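Local coordinates for phytase (PDB 2GFI), which probably acts as a 3-phytase of the histidine acid phosphatase family that removes phosphate from inositol hexakisphosphate, at residues G8-A16 with V28-F36; T53-V64 with F144-F152. All coordinates share one frame; numbering follows the deposited sequence.

Contact 1 (G8-A16 with V28-F36)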
loop_
_atom_site.group_PDB
_atom_site.type_symbol
_atom_site.label_atom_id
_atom_site.label_comp_id
_atom_site.label_asym_id
_atom_site.label_seq_id
_atom_site.Cartn_x
_atom_site.Cartn_y
_atom_site.Cartn_z
ATOM N N GLY A 8 11.079 -4.889 3.774
ATOM C CA GLY A 8 9.832 -4.715 4.502
ATOM C C GLY A 8 9.671 -5.705 5.636
ATOM O O GLY A 8 10.605 -6.461 5.993
ATOM N N LEU A 9 8.466 -5.733 6.176
ATOM C CA LEU A 9 8.191 -6.466 7.406
ATOM C C LEU A 9 7.309 -7.667 7.144
ATOM O O LEU A 9 7.025 -8.433 8.058
ATOM C CB LEU A 9 7.526 -5.542 8.430
ATOM C CG LEU A 9 8.341 -4.314 8.799
ATOM C CD1 LEU A 9 7.544 -3.308 9.622
ATOM C CD2 LEU A 9 9.600 -4.782 9.562
ATOM N N LEU A 10 6.884 -7.843 5.895
ATOM C CA LEU A 10 5.864 -8.848 5.590
ATOM C C LEU A 10 6.490 -10.148 5.099
ATOM O O LEU A 10 7.319 -10.162 4.200
ATOM C CB LEU A 10 4.838 -8.330 4.565
ATOM C CG LEU A 10 4.118 -7.046 4.967
ATOM C CD1 LEU A 10 3.278 -6.549 3.807
ATOM C CD2 LEU A 10 3.271 -7.243 6.230
ATOM N N LEU A 11 6.038 -11.225 5.701
ATOM C CA LEU A 11 6.432 -12.579 5.365
ATOM C C LEU A 11 5.483 -13.157 4.310
ATOM O O LEU A 11 4.943 -14.269 4.460
ATOM C CB LEU A 11 6.372 -13.405 6.646
ATOM C CG LEU A 11 7.629 -13.622 7.511
ATOM C CD1 LEU A 11 8.890 -12.940 7.082
ATOM C CD2 LEU A 11 7.353 -13.523 9.031
ATOM N N VAL A 12 5.260 -12.381 3.262
ATOM C CA VAL A 12 4.416 -12.781 2.140
ATOM C C VAL A 12 4.825 -11.902 0.972
ATOM O O VAL A 12 5.222 -10.733 1.177
ATOM C CB VAL A 12 2.920 -12.566 2.456
ATOM C CG1 VAL A 12 2.567 -11.021 2.496
ATOM C CG2 VAL A 12 2.006 -13.372 1.488
ATOM N N GLY A 13 4.737 -12.424 -0.245
ATOM C CA GLY A 13 4.978 -11.583 -1.405
ATOM C C GLY A 13 3.691 -11.194 -2.109
ATOM O O GLY A 13 2.597 -11.208 -1.516
ATOM N N GLN A 14 3.816 -10.886 -3.404
ATOM C CA GLN A 14 2.745 -10.292 -4.160
ATOM C C GLN A 14 1.639 -11.278 -4.509
ATOM O O GLN A 14 0.538 -10.862 -4.899
ATOM C CB GLN A 14 3.305 -9.631 -5.411
ATOM C CG GLN A 14 4.397 -8.631 -5.115
ATOM C CD GLN A 14 3.963 -7.641 -4.072
ATOM O OE1 GLN A 14 4.596 -7.536 -2.992
ATOM N NE2 GLN A 14 2.881 -6.915 -4.356
ATOM N N GLY A 15 1.921 -12.568 -4.353
ATOM C CA GLY A 15 0.942 -13.618 -4.589
ATOM C C GLY A 15 -0.342 -13.456 -3.800
ATOM O O GLY A 15 -1.379 -14.070 -4.129
ATOM N N ALA A 16 -0.279 -12.652 -2.741
ATOM C CA ALA A 16 -1.437 -12.385 -1.920
ATOM C C ALA A 16 -2.530 -11.624 -2.701
ATOM O O ALA A 16 -3.713 -11.675 -2.325
ATOM C CB ALA A 16 -1.006 -11.564 -0.662
ATOM N N VAL A 28 -2.768 -9.101 4.432
ATOM C CA VAL A 28 -1.325 -9.327 4.467
ATOM C C VAL A 28 -0.746 -9.002 5.831
ATOM O O VAL A 28 0.333 -9.458 6.144
ATOM C CB VAL A 28 -0.588 -8.557 3.354
ATOM C CG1 VAL A 28 -0.956 -9.141 1.986
ATOM C CG2 VAL A 28 -0.877 -7.044 3.418
ATOM N N GLU A 29 -1.496 -8.268 6.658
ATOM C CA GLU A 29 -1.018 -7.861 8.005
ATOM C C GLU A 29 -0.725 -9.031 8.928
ATOM O O GLU A 29 0.113 -8.910 9.811
ATOM C CB GLU A 29 -1.995 -6.884 8.670
ATOM C CG GLU A 29 -1.939 -5.529 7.998
ATOM C CD GLU A 29 -3.040 -4.583 8.439
ATOM O OE1 GLU A 29 -3.789 -4.921 9.398
ATOM O OE2 GLU A 29 -3.142 -3.493 7.829
ATOM N N GLN A 30 -1.412 -10.154 8.727
ATOM C CA GLN A 30 -1.130 -11.379 9.489
ATOM C C GLN A 30 0.350 -11.785 9.320
ATOM O O GLN A 30 0.891 -12.514 10.138
ATOM C CB GLN A 30 -2.031 -12.521 9.003
ATOM C CG GLN A 30 -1.951 -12.672 7.500
ATOM C CD GLN A 30 -2.734 -13.815 6.915
ATOM O OE1 GLN A 30 -3.532 -13.605 5.974
ATOM N NE2 GLN A 30 -2.522 -15.007 7.420
ATOM N N TYR A 31 0.991 -11.312 8.256
ATOM C CA TYR A 31 2.315 -11.810 7.885
ATOM C C TYR A 31 3.443 -10.923 8.402
ATOM O O TYR A 31 4.594 -11.151 8.102
ATOM C CB TYR A 31 2.433 -11.916 6.368
ATOM C CG TYR A 31 1.556 -12.960 5.748
ATOM C CD1 TYR A 31 1.762 -14.312 5.991
ATOM C CD2 TYR A 31 0.515 -12.593 4.873
ATOM C CE1 TYR A 31 0.962 -15.276 5.380
ATOM C CE2 TYR A 31 -0.267 -13.531 4.249
ATOM C CZ TYR A 31 -0.032 -14.864 4.505
ATOM O OH TYR A 31 -0.824 -15.786 3.897
ATOM N N ASN A 32 3.103 -9.895 9.141
ATOM C CA ASN A 32 4.099 -9.011 9.632
ATOM C C ASN A 32 5.010 -9.710 10.663
ATOM O O ASN A 32 4.516 -10.222 11.673
ATOM C CB ASN A 32 3.452 -7.730 10.193
ATOM C CG ASN A 32 4.457 -6.619 10.357
ATOM O OD1 ASN A 32 5.454 -6.791 11.058
ATOM N ND2 ASN A 32 4.231 -5.484 9.692
ATOM N N ILE A 33 6.318 -9.706 10.373
ATOM C CA ILE A 33 7.389 -10.351 11.144
ATOM C C ILE A 33 7.336 -9.885 12.619
ATOM O O ILE A 33 7.487 -10.687 13.550
ATOM C CB ILE A 33 8.776 -10.049 10.404
ATOM C CG1 ILE A 33 9.980 -10.914 10.848
ATOM C CG2 ILE A 33 9.192 -8.629 10.530
ATOM C CD1 ILE A 33 9.588 -12.145 11.511
ATOM N N ILE A 34 7.091 -8.585 12.830
ATOM C CA ILE A 34 6.968 -8.052 14.167
ATOM C C ILE A 34 6.023 -8.868 15.047
ATOM O O ILE A 34 6.310 -9.067 16.240
ATOM C CB ILE A 34 6.546 -6.582 14.143
ATOM C CG1 ILE A 34 7.584 -5.765 13.392
ATOM C CG2 ILE A 34 6.388 -6.049 15.567
ATOM C CD1 ILE A 34 7.212 -4.321 13.206
ATOM N N ARG A 35 4.921 -9.347 14.475
ATOM C CA ARG A 35 3.912 -9.994 15.286
ATOM C C ARG A 35 4.405 -11.339 15.814
ATOM O O ARG A 35 3.792 -11.888 16.719
ATOM C CB ARG A 35 2.522 -10.076 14.579
ATOM C CG ARG A 35 1.865 -8.678 14.444
ATOM C CD ARG A 35 0.354 -8.508 14.825
ATOM N NE ARG A 35 -0.157 -7.170 14.418
ATOM C CZ ARG A 35 -0.231 -6.801 13.108
ATOM N NH1 ARG A 35 0.166 -7.675 12.156
ATOM N NH2 ARG A 35 -0.692 -5.598 12.728
ATOM N N PHE A 36 5.525 -11.835 15.272
ATOM C CA PHE A 36 6.076 -13.129 15.692
ATOM C C PHE A 36 7.324 -13.004 16.524
ATOM O O PHE A 36 7.900 -14.034 16.944
ATOM C CB PHE A 36 6.333 -14.031 14.487
ATOM C CG PHE A 36 5.145 -14.153 13.603
ATOM C CD1 PHE A 36 3.941 -14.612 14.119
ATOM C CD2 PHE A 36 5.203 -13.732 12.288
ATOM C CE1 PHE A 36 2.815 -14.672 13.334
ATOM C CE2 PHE A 36 4.066 -13.805 11.481
ATOM C CZ PHE A 36 2.874 -14.259 12.007
#
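Leu9-Leu11 and Tyr31-Ile33 meet in a single antiparallel beta bridge between two loops of the N-terminal region, both well before the first strand of the central sheet. Leu10 and Asn32 form the non-hydrogen-bonded pair, flanked by two backbone bonds. Ile33 N reaches Leu9 O at 2.7 Å, almost straight (177° at the hydrogen) and nearly in line with the carbonyl, whereas Leu11 N comes to Tyr31 O at 2.8 Å from above the carbonyl plane. Just past the bridge, Val12 lies over one face of the Tyr31 ring, its CB 3.7 Å from the ring centroid, while Gln30 CG covers the opposite face. Val12 CG1 also turns to Val28 CG1, which Ala16 CB meets from farther along the loop at 3.6 Å. Next to Val12, Leu11 CD2 touches Ile33 CD1 at 3.6 Å and, at the ring edge, Phe36 CD2 at 3.9 Å; Phe280 of helix 277-295 joins this cluster. The Asn32 side chain swings clear of its own backbone N (chi1 -164°) and runs alongside Leu9, whose CB is 3.5 Å from ND2. Its OD1 accepts from Ile34 N in the carbonyl plane, an Asx turn that ties the amide to its own loop. Gln24 of the second subunit bonds to Leu9 N, and Asn7 of the third subunit to Val12 O, placing the bridge beside subunit interfaces. With the only hydrogen bonds across the segments running from backbone to backbone, the pairing probably depends on side chains mainly through shape, apolar and CH-pi packing, with no charge pair joining the two loops.

Contact 2 (T53-V64 with F144-F152)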
loop_
_atom_site.group_PDB
_atom_site.type_symbol
_atom_site.label_atom_id
_atom_site.label_comp_id
_atom_site.label_asym_id
_atom_site.label_seq_id
_atom_site.Cartn_x
_atom_site.Cartn_y
_atom_site.Cartn_z
ATOM N N THR A 53 -10.937 5.279 16.080
ATOM C CA THR A 53 -10.205 5.640 17.298
ATOM C C THR A 53 -10.475 7.089 17.602
ATOM O O THR A 53 -10.177 7.529 18.707
ATOM C CB THR A 53 -8.697 5.406 17.175
ATOM O OG1 THR A 53 -8.197 6.061 15.996
ATOM C CG2 THR A 53 -8.403 3.930 16.971
ATOM N N ASP A 54 -11.008 7.816 16.606
ATOM C CA ASP A 54 -11.567 9.152 16.805
ATOM C C ASP A 54 -12.487 9.223 18.011
ATOM O O ASP A 54 -13.228 8.283 18.297
ATOM C CB ASP A 54 -12.477 9.528 15.647
ATOM C CG ASP A 54 -11.739 9.802 14.367
ATOM O OD1 ASP A 54 -10.613 9.320 14.164
ATOM O OD2 ASP A 54 -12.251 10.503 13.484
ATOM N N ILE A 55 -12.504 10.375 18.678
ATOM C CA ILE A 55 -13.545 10.589 19.693
ATOM C C ILE A 55 -14.856 10.659 18.957
ATOM O O ILE A 55 -14.941 11.349 17.945
ATOM C CB ILE A 55 -13.260 11.843 20.520
ATOM C CG1 ILE A 55 -11.802 11.774 21.009
ATOM C CG2 ILE A 55 -14.281 11.953 21.746
ATOM C CD1 ILE A 55 -11.481 10.470 21.859
ATOM N N PRO A 56 -15.866 9.908 19.409
ATOM C CA PRO A 56 -17.125 9.894 18.711
ATOM C C PRO A 56 -17.708 11.295 18.618
ATOM O O PRO A 56 -17.552 12.089 19.535
ATOM C CB PRO A 56 -17.997 8.990 19.601
ATOM C CG PRO A 56 -17.010 8.138 20.290
ATOM C CD PRO A 56 -15.900 9.029 20.590
ATOM N N ASP A 57 -18.357 11.580 17.495
ATOM C CA ASP A 57 -19.204 12.764 17.339
ATOM C C ASP A 57 -20.149 12.962 18.505
ATOM O O ASP A 57 -20.758 12.000 18.983
ATOM C CB ASP A 57 -20.018 12.652 16.038
ATOM C CG ASP A 57 -19.133 12.626 14.805
ATOM O OD1 ASP A 57 -17.907 12.933 14.922
ATOM O OD2 ASP A 57 -19.577 12.296 13.666
ATOM N N GLN A 58 -20.270 14.210 18.952
ATOM C CA GLN A 58 -21.119 14.553 20.113
ATOM C C GLN A 58 -20.472 14.109 21.422
ATOM O O GLN A 58 -21.143 14.037 22.453
ATOM C CB GLN A 58 -22.542 13.920 20.026
ATOM C CG GLN A 58 -23.279 14.016 18.652
ATOM C CD GLN A 58 -23.657 15.440 18.277
ATOM O OE1 GLN A 58 -23.012 16.058 17.401
ATOM N NE2 GLN A 58 -24.705 15.979 18.944
ATOM N N CYS A 59 -19.189 13.762 21.389
ATOM C CA CYS A 59 -18.472 13.407 22.612
ATOM C C CYS A 59 -17.362 14.381 22.795
ATOM O O CYS A 59 -16.765 14.843 21.829
ATOM C CB CYS A 59 -17.931 11.978 22.605
ATOM S SG CYS A 59 -19.238 10.758 22.691
ATOM N N THR A 60 -17.120 14.711 24.051
ATOM C CA THR A 60 -16.119 15.678 24.397
ATOM C C THR A 60 -15.124 15.016 25.314
ATOM O O THR A 60 -15.505 14.399 26.324
ATOM C CB THR A 60 -16.775 16.914 25.045
ATOM O OG1 THR A 60 -17.684 17.481 24.087
ATOM C CG2 THR A 60 -15.732 18.043 25.235
ATOM N N LEU A 61 -13.860 15.104 24.905
ATOM C CA LEU A 61 -12.741 14.620 25.692
ATOM C C LEU A 61 -12.739 15.222 27.092
ATOM O O LEU A 61 -12.816 16.440 27.250
ATOM C CB LEU A 61 -11.406 14.965 24.997
ATOM C CG LEU A 61 -10.777 13.849 24.183
ATOM C CD1 LEU A 61 -9.593 14.395 23.478
ATOM C CD2 LEU A 61 -10.411 12.655 25.069
ATOM N N GLU A 62 -12.586 14.364 28.088
ATOM C CA GLU A 62 -12.462 14.812 29.471
ATOM C C GLU A 62 -11.104 14.494 30.057
ATOM O O GLU A 62 -10.568 15.295 30.808
ATOM C CB GLU A 62 -13.543 14.190 30.337
ATOM C CG GLU A 62 -14.928 14.734 30.059
ATOM C CD GLU A 62 -15.947 14.019 30.906
ATOM O OE1 GLU A 62 -16.045 12.798 30.785
ATOM O OE2 GLU A 62 -16.627 14.674 31.718
ATOM N N GLN A 63 -10.544 13.339 29.695
ATOM C CA GLN A 63 -9.276 12.885 30.252
ATOM C C GLN A 63 -8.626 11.822 29.355
ATOM O O GLN A 63 -9.312 11.089 28.645
ATOM C CB GLN A 63 -9.518 12.332 31.655
ATOM C CG GLN A 63 -8.272 12.023 32.484
ATOM C CD GLN A 63 -8.631 11.369 33.781
ATOM O OE1 GLN A 63 -9.606 11.783 34.444
ATOM N NE2 GLN A 63 -7.901 10.331 34.146
ATOM N N VAL A 64 -7.303 11.742 29.392
ATOM C CA VAL A 64 -6.600 10.642 28.764
ATOM C C VAL A 64 -5.465 10.199 29.667
ATOM O O VAL A 64 -4.794 11.026 30.265
ATOM C CB VAL A 64 -6.086 11.025 27.336
ATOM C CG1 VAL A 64 -5.041 12.177 27.409
ATOM C CG2 VAL A 64 -5.605 9.790 26.560
ATOM N N PHE A 144 -0.080 12.332 19.762
ATOM C CA PHE A 144 -0.840 12.361 20.972
ATOM C C PHE A 144 -1.276 13.803 21.240
ATOM O O PHE A 144 -2.408 14.033 21.602
ATOM C CB PHE A 144 -0.002 11.794 22.118
ATOM C CG PHE A 144 -0.799 11.470 23.361
ATOM C CD1 PHE A 144 -1.260 10.162 23.595
ATOM C CD2 PHE A 144 -1.055 12.459 24.338
ATOM C CE1 PHE A 144 -1.956 9.841 24.767
ATOM C CE2 PHE A 144 -1.731 12.135 25.505
ATOM C CZ PHE A 144 -2.181 10.831 25.711
ATOM N N ARG A 145 -0.384 14.775 21.070
ATOM C CA ARG A 145 -0.787 16.161 21.193
ATOM C C ARG A 145 -1.869 16.478 20.189
ATOM O O ARG A 145 -2.857 17.099 20.543
ATOM C CB ARG A 145 0.373 17.141 21.026
ATOM C CG ARG A 145 -0.111 18.607 20.948
ATOM C CD ARG A 145 -0.789 19.203 22.216
ATOM N NE ARG A 145 0.319 19.734 22.919
ATOM C CZ ARG A 145 0.651 20.983 23.097
ATOM N NH1 ARG A 145 -0.128 22.011 22.793
ATOM N NH2 ARG A 145 1.807 21.166 23.664
ATOM N N THR A 146 -1.678 16.060 18.937
ATOM C CA THR A 146 -2.685 16.313 17.898
ATOM C C THR A 146 -4.067 15.799 18.298
ATOM O O THR A 146 -5.022 16.498 18.127
ATOM C CB THR A 146 -2.284 15.716 16.538
ATOM O OG1 THR A 146 -1.146 16.398 16.038
ATOM C CG2 THR A 146 -3.327 16.069 15.500
ATOM N N LYS A 147 -4.152 14.592 18.853
ATOM C CA LYS A 147 -5.412 14.010 19.280
ATOM C C LYS A 147 -6.001 14.588 20.567
ATOM O O LYS A 147 -7.217 14.859 20.649
ATOM C CB LYS A 147 -5.275 12.487 19.439
ATOM C CG LYS A 147 -6.651 11.831 19.545
ATOM C CD LYS A 147 -6.640 10.314 19.491
ATOM C CE LYS A 147 -8.054 9.750 19.707
ATOM N NZ LYS A 147 -8.049 8.242 19.786
ATOM N N TYR A 148 -5.144 14.728 21.578
ATOM C CA TYR A 148 -5.604 14.968 22.949
ATOM C C TYR A 148 -5.319 16.348 23.494
ATOM O O TYR A 148 -5.751 16.664 24.584
ATOM C CB TYR A 148 -5.015 13.940 23.908
ATOM C CG TYR A 148 -5.420 12.520 23.582
ATOM C CD1 TYR A 148 -6.719 12.072 23.825
ATOM C CD2 TYR A 148 -4.493 11.616 23.033
ATOM C CE1 TYR A 148 -7.084 10.757 23.525
ATOM C CE2 TYR A 148 -4.838 10.315 22.753
ATOM C CZ TYR A 148 -6.134 9.886 22.984
ATOM O OH TYR A 148 -6.487 8.583 22.689
ATOM N N GLY A 149 -4.589 17.147 22.731
ATOM C CA GLY A 149 -4.096 18.439 23.175
ATOM C C GLY A 149 -5.146 19.481 23.566
ATOM O O GLY A 149 -4.810 20.432 24.262
ATOM N N GLU A 150 -6.397 19.329 23.128
ATOM C CA GLU A 150 -7.463 20.229 23.584
ATOM C C GLU A 150 -7.600 20.120 25.105
ATOM O O GLU A 150 -8.110 21.040 25.752
ATOM C CB GLU A 150 -8.809 19.886 22.941
ATOM C CG GLU A 150 -9.450 18.618 23.494
ATOM C CD GLU A 150 -10.539 18.094 22.580
ATOM O OE1 GLU A 150 -10.250 17.776 21.404
ATOM O OE2 GLU A 150 -11.699 18.030 23.032
ATOM N N LEU A 151 -7.153 18.988 25.655
ATOM C CA LEU A 151 -7.211 18.706 27.089
ATOM C C LEU A 151 -6.036 19.351 27.816
ATOM O O LEU A 151 -5.988 19.345 29.039
ATOM C CB LEU A 151 -7.149 17.200 27.344
ATOM C CG LEU A 151 -8.384 16.319 27.172
ATOM C CD1 LEU A 151 -8.066 14.912 27.683
ATOM C CD2 LEU A 151 -9.604 16.893 27.863
ATOM N N PHE A 152 -5.076 19.873 27.071
ATOM C CA PHE A 152 -3.892 20.430 27.681
ATOM C C PHE A 152 -4.075 21.937 27.796
ATOM O O PHE A 152 -4.395 22.610 26.806
ATOM C CB PHE A 152 -2.654 20.104 26.851
ATOM C CG PHE A 152 -1.343 20.655 27.428
ATOM C CD1 PHE A 152 -0.878 20.254 28.678
ATOM C CD2 PHE A 152 -0.556 21.518 26.678
ATOM C CE1 PHE A 152 0.321 20.744 29.177
ATOM C CE2 PHE A 152 0.649 21.999 27.169
ATOM C CZ PHE A 152 1.087 21.621 28.411
HETATM O O HOH W 1 -12.364 18.332 25.669
HETATM O O HOH W 2 -13.430 16.246 22.356
#
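Glu150 OE2 is gripped by two waters that tie it to the backbone of Leu61: one donates hydrogen bonds to both OE2 (2.7 Å) and Leu61 O, while the other donates to OE2 (2.6 Å) and accepts from Leu61 N. Beside this water bridge Leu151 points toward the strand, CD2 3.9 Å from Leu61 CB and CD1 3.5 Å from Gln63 CA, at the classic bulge of Glu62 and Gln63 opposite Lys379. Val64 sets CG2 squarely over the Tyr148 ring, 3.6 Å from its centroid and 14° off the normal, with Lys147 CG over the other face; Leu61 CD2 lies at the ring edge. Val64 CG1, held between backbone N and carbonyl carbon (chi1 63°), reaches Phe144 CZ at 3.6 Å. Tyr148 OH hydrogen-bonds to Glu378 OE2, which also forms a salt bridge with extended Lys147; the modelled Lys147 NZ bond to Thr53 O is very short and its length doubtful. Replacing Tyr148 by an alanine would probably open a gap beside Val64 and leave Glu378 without that hydroxyl. Packing the end of helix 133-148 and the following 3-10 turn on strand 59-69 is characteristic of the histidine phosphatase alpha/beta core, in which this strand leads to the predicted nucleophile His70.

How the contacts relate
Contact 1 joins two loops that precede strand 59-69, and contact 2 lays a helix end on the central sheet; they share no element, and their centres are about 32 Å apart. Contact 1 is the more buried, and other subunits lie against it. Contact 2 is only partly buried, running from an apolar interior out to a watery edge. Their chemistry follows suit: direct backbone bonds hold the loops of 8-16 and 28-36, whereas side chains and waters join 53-64 to 144-152, whose strand finds its backbone partners in neighbouring strands. Thr53 of contact 2 packs on Tyr31 of the second subunit, a residue of that copy's contact 1.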